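Local coordinates for mevalonate diphosphate decarboxylase (Legionella pneumophila, PDB 3LTO), which probably catalyses the ATP-dependent decarboxylation of mevalonate 5-diphosphate to isopentenyl diphosphate, a step of isoprenoid biosynthesis, at residues R75-D78 with H79-L83; E189-S192 with R193-H196. All blocks are in the same frame, centred on the assembly; numbering follows the deposited sequence.

Contact 1 of 2, residues R75-D78 with H79-L83; sequences RFID and HLVRL
One turn of helix meets the next where Arg75-Asp78 runs into His79-Leu83, midway along helix 71-87, the crossing helix of a beta-alpha-beta unit with strands 54-55 and 93-99. Val81 N donates to Ile77 O at 2.9 Å in an almost straight bond (169°), and Arg82 N reaches Asp78 O at 2.8 Å. On one flank Ile77 CG2 and Val81 CG2 just meet at 4.4 Å. Phe76 and Leu80 turn inward against Ile95 of strand 93-99, and the Phe76 ring also packs edge-to-face with Phe114 of helix 110-129. A polar cluster is built by Arg82, His79 and a water. Arg82 starts out extended and then bends at chi3 (-55°), which folds the guanidinium back along the helix. Its NH1 gives a hydrogen bond to His79 ND1 at 3.1 Å; NH1 lies in the imidazole plane and ND1 in the guanidinium plane, so the two flat groups meet edge to edge. Since NE2 of His79 bonds Thr118 OG1, both imidazole nitrogens are engaged and the ring's rotation is fixed. The water links the turns, donating to Arg75 O at 2.7 Å and accepting from Arg82 NH1 at 3.2 Å.

Contact 2 of 2, residues E189-S192 with R193-H196; sequences EIPS and RVAH
The imidazole of His196 has Ser192 O over one face, 3.2 Å above the ring plane and displaced toward the rim, with His196 CG as the nearest ring atom at 3.3 Å. At the far end of the ring, CE1 of His196 lies 3.6 Å from Ser192 OG, a van der Waals approach. CG of His196 stands anti to its own carbonyl carbon (chi1 -70°), which swings the ring back over the preceding turn. The same Ser192 O accepts the backbone N-H of His196 at 3.1 Å, so one carbonyl both holds the helix and backs the ring.

This is the first turn of helix 192-198, with Pro191 as its N-cap residue: Pro191 O takes Ala195 N at 2.9 Å in a nearly straight bond (164°). Ahead of the cap, Ile190 covers the start of the helix from the loop. Its CG2 methyl meets Val194 CG1 at 3.6 Å, the two side chains crossing at about a right angle, and Ala195 CB at 4.2 Å. Arg193, bent at chi2 and chi3, turns its guanidinium away from this turn, to a bound sulfate.

The turn follows the loop after strand 177-182. Phe253 and Tyr255, in the loop before helix 258-274, touch Ile190 and Ala195 respectively, Tyr255 OH also bonding Ile190 O, while Met17, in the loop between strands 2-12 and 31-47, brings the N-terminal region against His196.

Overall arrangement
Contact 1 lies in the N-terminal family region and contact 2 in the C-terminal one, their centres about 21 Å apart, yet two guanidinium groups meet, Arg75 NH2 lying 3.2 Å from Arg193 NH1. A nearby anion probably makes this closeness of like charges tolerable: a sulfate is salt-bridged to Arg193 NH1 (nearest atoms about 3 Å apart), and a sulfate, probably the same one, comes to about 4 Å (nearest atoms) from the Arg75 side chain. Though probably from the crystallisation liquor, it is consistent with an anion site lined by both arginines, in a family that handles phosphorylated ligands. Gly146 O, accepting a hydrogen bond from Arg75 NH2, helps set that guanidinium.

Contact 1 of 2, residues R75-D78 with H79-L83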
loop_
_atom_site.group_PDB
_atom_site.type_symbol
_atom_site.label_atom_id
_atom_site.label_comp_id
_atom_site.label_asym_id
_atom_site.label_seq_id
_atom_site.Cartn_x
_atom_site.Cartn_y
_atom_site.Cartn_z
ATOM N N ARG A 75 17.730 4.683 -17.207
ATOM C CA ARG A 75 16.710 4.732 -16.167
ATOM C C ARG A 75 15.942 6.047 -16.179
ATOM O O ARG A 75 14.722 6.059 -16.054
ATOM C CB ARG A 75 17.353 4.553 -14.786
ATOM C CG ARG A 75 18.082 3.237 -14.581
ATOM C CD ARG A 75 17.115 2.110 -14.280
ATOM N NE ARG A 75 16.364 2.346 -13.048
ATOM C CZ ARG A 75 15.470 1.496 -12.546
ATOM N NH1 ARG A 75 15.213 0.351 -13.169
ATOM N NH2 ARG A 75 14.831 1.790 -11.422
ATOM N N PHE A 76 16.665 7.154 -16.327
ATOM C CA PHE A 76 16.052 8.479 -16.309
ATOM C C PHE A 76 15.107 8.714 -17.485
ATOM O O PHE A 76 14.004 9.222 -17.304
ATOM C CB PHE A 76 17.145 9.561 -16.276
ATOM C CG PHE A 76 16.768 10.788 -15.472
ATOM C CD1 PHE A 76 16.336 10.665 -14.151
ATOM C CD2 PHE A 76 16.863 12.061 -16.029
ATOM C CE1 PHE A 76 16.003 11.793 -13.396
ATOM C CE2 PHE A 76 16.534 13.191 -15.286
ATOM C CZ PHE A 76 16.103 13.057 -13.965
ATOM N N ILE A 77 15.545 8.344 -18.687
ATOM C CA ILE A 77 14.728 8.505 -19.876
ATOM C C ILE A 77 13.524 7.552 -19.805
ATOM O O ILE A 77 12.385 7.959 -20.057
ATOM C CB ILE A 77 15.585 8.269 -21.150
ATOM C CG1 ILE A 77 16.494 9.489 -21.368
ATOM C CG2 ILE A 77 14.696 8.032 -22.369
ATOM C CD1 ILE A 77 17.487 9.359 -22.522
ATOM N N ASP A 78 13.762 6.295 -19.443
ATOM C CA ASP A 78 12.654 5.347 -19.323
ATOM C C ASP A 78 11.573 5.907 -18.390
ATOM O O ASP A 78 10.381 5.687 -18.610
ATOM C CB ASP A 78 13.126 4.000 -18.764
ATOM C CG ASP A 78 13.793 3.136 -19.806
ATOM O OD1 ASP A 78 13.667 3.448 -21.012
ATOM O OD2 ASP A 78 14.430 2.133 -19.417
ATOM N N HIS A 79 11.983 6.624 -17.346
ATOM C CA HIS A 79 11.006 7.174 -16.419
ATOM C C HIS A 79 10.169 8.246 -17.101
ATOM O O HIS A 79 8.979 8.375 -16.818
ATOM C CB HIS A 79 11.684 7.755 -15.173
ATOM C CG HIS A 79 10.717 8.182 -14.113
ATOM N ND1 HIS A 79 9.851 7.302 -13.502
ATOM C CD2 HIS A 79 10.455 9.398 -13.580
ATOM C CE1 HIS A 79 9.095 7.957 -12.640
ATOM N NE2 HIS A 79 9.441 9.232 -12.667
ATOM N N LEU A 80 10.779 9.015 -17.998
ATOM C CA LEU A 80 10.020 10.039 -18.698
ATOM C C LEU A 80 9.029 9.336 -19.618
ATOM O O LEU A 80 7.857 9.702 -19.664
ATOM C CB LEU A 80 10.929 10.963 -19.521
ATOM C CG LEU A 80 10.166 12.025 -20.336
ATOM C CD1 LEU A 80 9.242 12.791 -19.388
ATOM C CD2 LEU A 80 11.129 12.992 -21.051
ATOM N N VAL A 81 9.501 8.321 -20.338
ATOM C CA VAL A 81 8.645 7.561 -21.251
ATOM C C VAL A 81 7.457 7.033 -20.461
ATOM O O VAL A 81 6.302 7.145 -20.879
ATOM C CB VAL A 81 9.413 6.366 -21.873
ATOM C CG1 VAL A 81 8.455 5.443 -22.621
ATOM C CG2 VAL A 81 10.501 6.882 -22.820
ATOM N N ARG A 82 7.765 6.466 -19.302
ATOM C CA ARG A 82 6.757 5.915 -18.412
ATOM C C ARG A 82 5.730 6.992 -18.088
ATOM O O ARG A 82 4.523 6.747 -18.128
ATOM C CB ARG A 82 7.428 5.410 -17.121
ATOM C CG ARG A 82 6.473 5.044 -15.987
ATOM C CD ARG A 82 7.230 4.508 -14.760
ATOM N NE ARG A 82 8.075 3.375 -15.123
ATOM C CZ ARG A 82 9.402 3.360 -15.039
ATOM N NH1 ARG A 82 10.064 4.420 -14.586
ATOM N NH2 ARG A 82 10.074 2.293 -15.454
ATOM N N LEU A 83 6.211 8.189 -17.776
ATOM C CA LEU A 83 5.312 9.285 -17.434
ATOM C C LEU A 83 4.489 9.735 -18.636
ATOM O O LEU A 83 3.303 10.024 -18.507
ATOM C CB LEU A 83 6.108 10.461 -16.841
ATOM C CG LEU A 83 6.826 10.112 -15.530
ATOM C CD1 LEU A 83 7.640 11.299 -15.039
ATOM C CD2 LEU A 83 5.805 9.702 -14.479
HETATM O O HOH W 1 13.212 4.212 -14.774
#

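Contact 2 of 2, residues E189-S192 with R193-H196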
loop_
_atom_site.group_PDB
_atom_site.type_symbol
_atom_site.label_atom_id
_atom_site.label_comp_id
_atom_site.label_asym_id
_atom_site.label_seq_id
_atom_site.Cartn_x
_atom_site.Cartn_y
_atom_site.Cartn_z
ATOM N N GLU A 189 34.550 1.885 -7.684
ATOM C CA GLU A 189 33.530 1.889 -6.635
ATOM C C GLU A 189 32.159 1.386 -7.097
ATOM O O GLU A 189 31.623 1.842 -8.105
ATOM C CB GLU A 189 33.386 3.294 -6.050
ATOM C CG GLU A 189 32.286 3.411 -5.010
ATOM C CD GLU A 189 32.567 4.485 -3.983
ATOM O OE1 GLU A 189 33.474 4.289 -3.136
ATOM O OE2 GLU A 189 31.883 5.527 -4.028
ATOM N N ILE A 190 31.593 0.453 -6.338
ATOM C CA ILE A 190 30.295 -0.139 -6.650
ATOM C C ILE A 190 29.134 0.839 -6.465
ATOM O O ILE A 190 28.935 1.378 -5.379
ATOM C CB ILE A 190 30.004 -1.351 -5.747
ATOM C CG1 ILE A 190 31.227 -2.269 -5.671
ATOM C CG2 ILE A 190 28.780 -2.098 -6.270
ATOM C CD1 ILE A 190 31.568 -2.968 -6.947
ATOM N N PRO A 191 28.346 1.071 -7.529
ATOM C CA PRO A 191 27.201 1.987 -7.458
ATOM C C PRO A 191 26.126 1.496 -6.488
ATOM O O PRO A 191 25.951 0.292 -6.288
ATOM C CB PRO A 191 26.692 2.022 -8.898
ATOM C CG PRO A 191 27.928 1.788 -9.694
ATOM C CD PRO A 191 28.604 0.678 -8.925
ATOM N N SER A 192 25.415 2.443 -5.893
ATOM C CA SER A 192 24.352 2.146 -4.945
ATOM C C SER A 192 23.412 1.075 -5.495
ATOM O O SER A 192 23.090 0.102 -4.815
ATOM C CB SER A 192 23.569 3.424 -4.645
ATOM O OG SER A 192 22.526 3.175 -3.728
ATOM N N ARG A 193 22.987 1.275 -6.738
ATOM C CA ARG A 193 22.090 0.367 -7.443
ATOM C C ARG A 193 22.622 -1.072 -7.472
ATOM O O ARG A 193 21.904 -2.016 -7.154
ATOM C CB ARG A 193 21.893 0.894 -8.874
ATOM C CG ARG A 193 21.142 -0.016 -9.827
ATOM C CD ARG A 193 19.660 -0.034 -9.536
ATOM N NE ARG A 193 19.111 1.311 -9.405
ATOM C CZ ARG A 193 17.813 1.574 -9.320
ATOM N NH1 ARG A 193 16.933 0.580 -9.365
ATOM N NH2 ARG A 193 17.394 2.823 -9.168
ATOM N N VAL A 194 23.882 -1.230 -7.861
ATOM C CA VAL A 194 24.509 -2.542 -7.936
ATOM C C VAL A 194 24.727 -3.166 -6.561
ATOM O O VAL A 194 24.549 -4.371 -6.386
ATOM C CB VAL A 194 25.864 -2.468 -8.682
ATOM C CG1 VAL A 194 26.614 -3.794 -8.548
ATOM C CG2 VAL A 194 25.628 -2.162 -10.154
ATOM N N ALA A 195 25.112 -2.345 -5.586
ATOM C CA ALA A 195 25.349 -2.834 -4.229
ATOM C C ALA A 195 24.082 -3.493 -3.695
ATOM O O ALA A 195 24.137 -4.512 -3.006
ATOM C CB ALA A 195 25.761 -1.674 -3.315
ATOM N N HIS A 196 22.941 -2.897 -4.017
ATOM C CA HIS A 196 21.649 -3.414 -3.576
ATOM C C HIS A 196 21.402 -4.804 -4.152
ATOM O O HIS A 196 20.664 -5.600 -3.574
ATOM C CB HIS A 196 20.534 -2.464 -4.009
ATOM C CG HIS A 196 20.521 -1.165 -3.268
ATOM N ND1 HIS A 196 19.745 -0.095 -3.658
ATOM C CD2 HIS A 196 21.166 -0.770 -2.144
ATOM C CE1 HIS A 196 19.911 0.902 -2.808
ATOM N NE2 HIS A 196 20.768 0.518 -1.879
#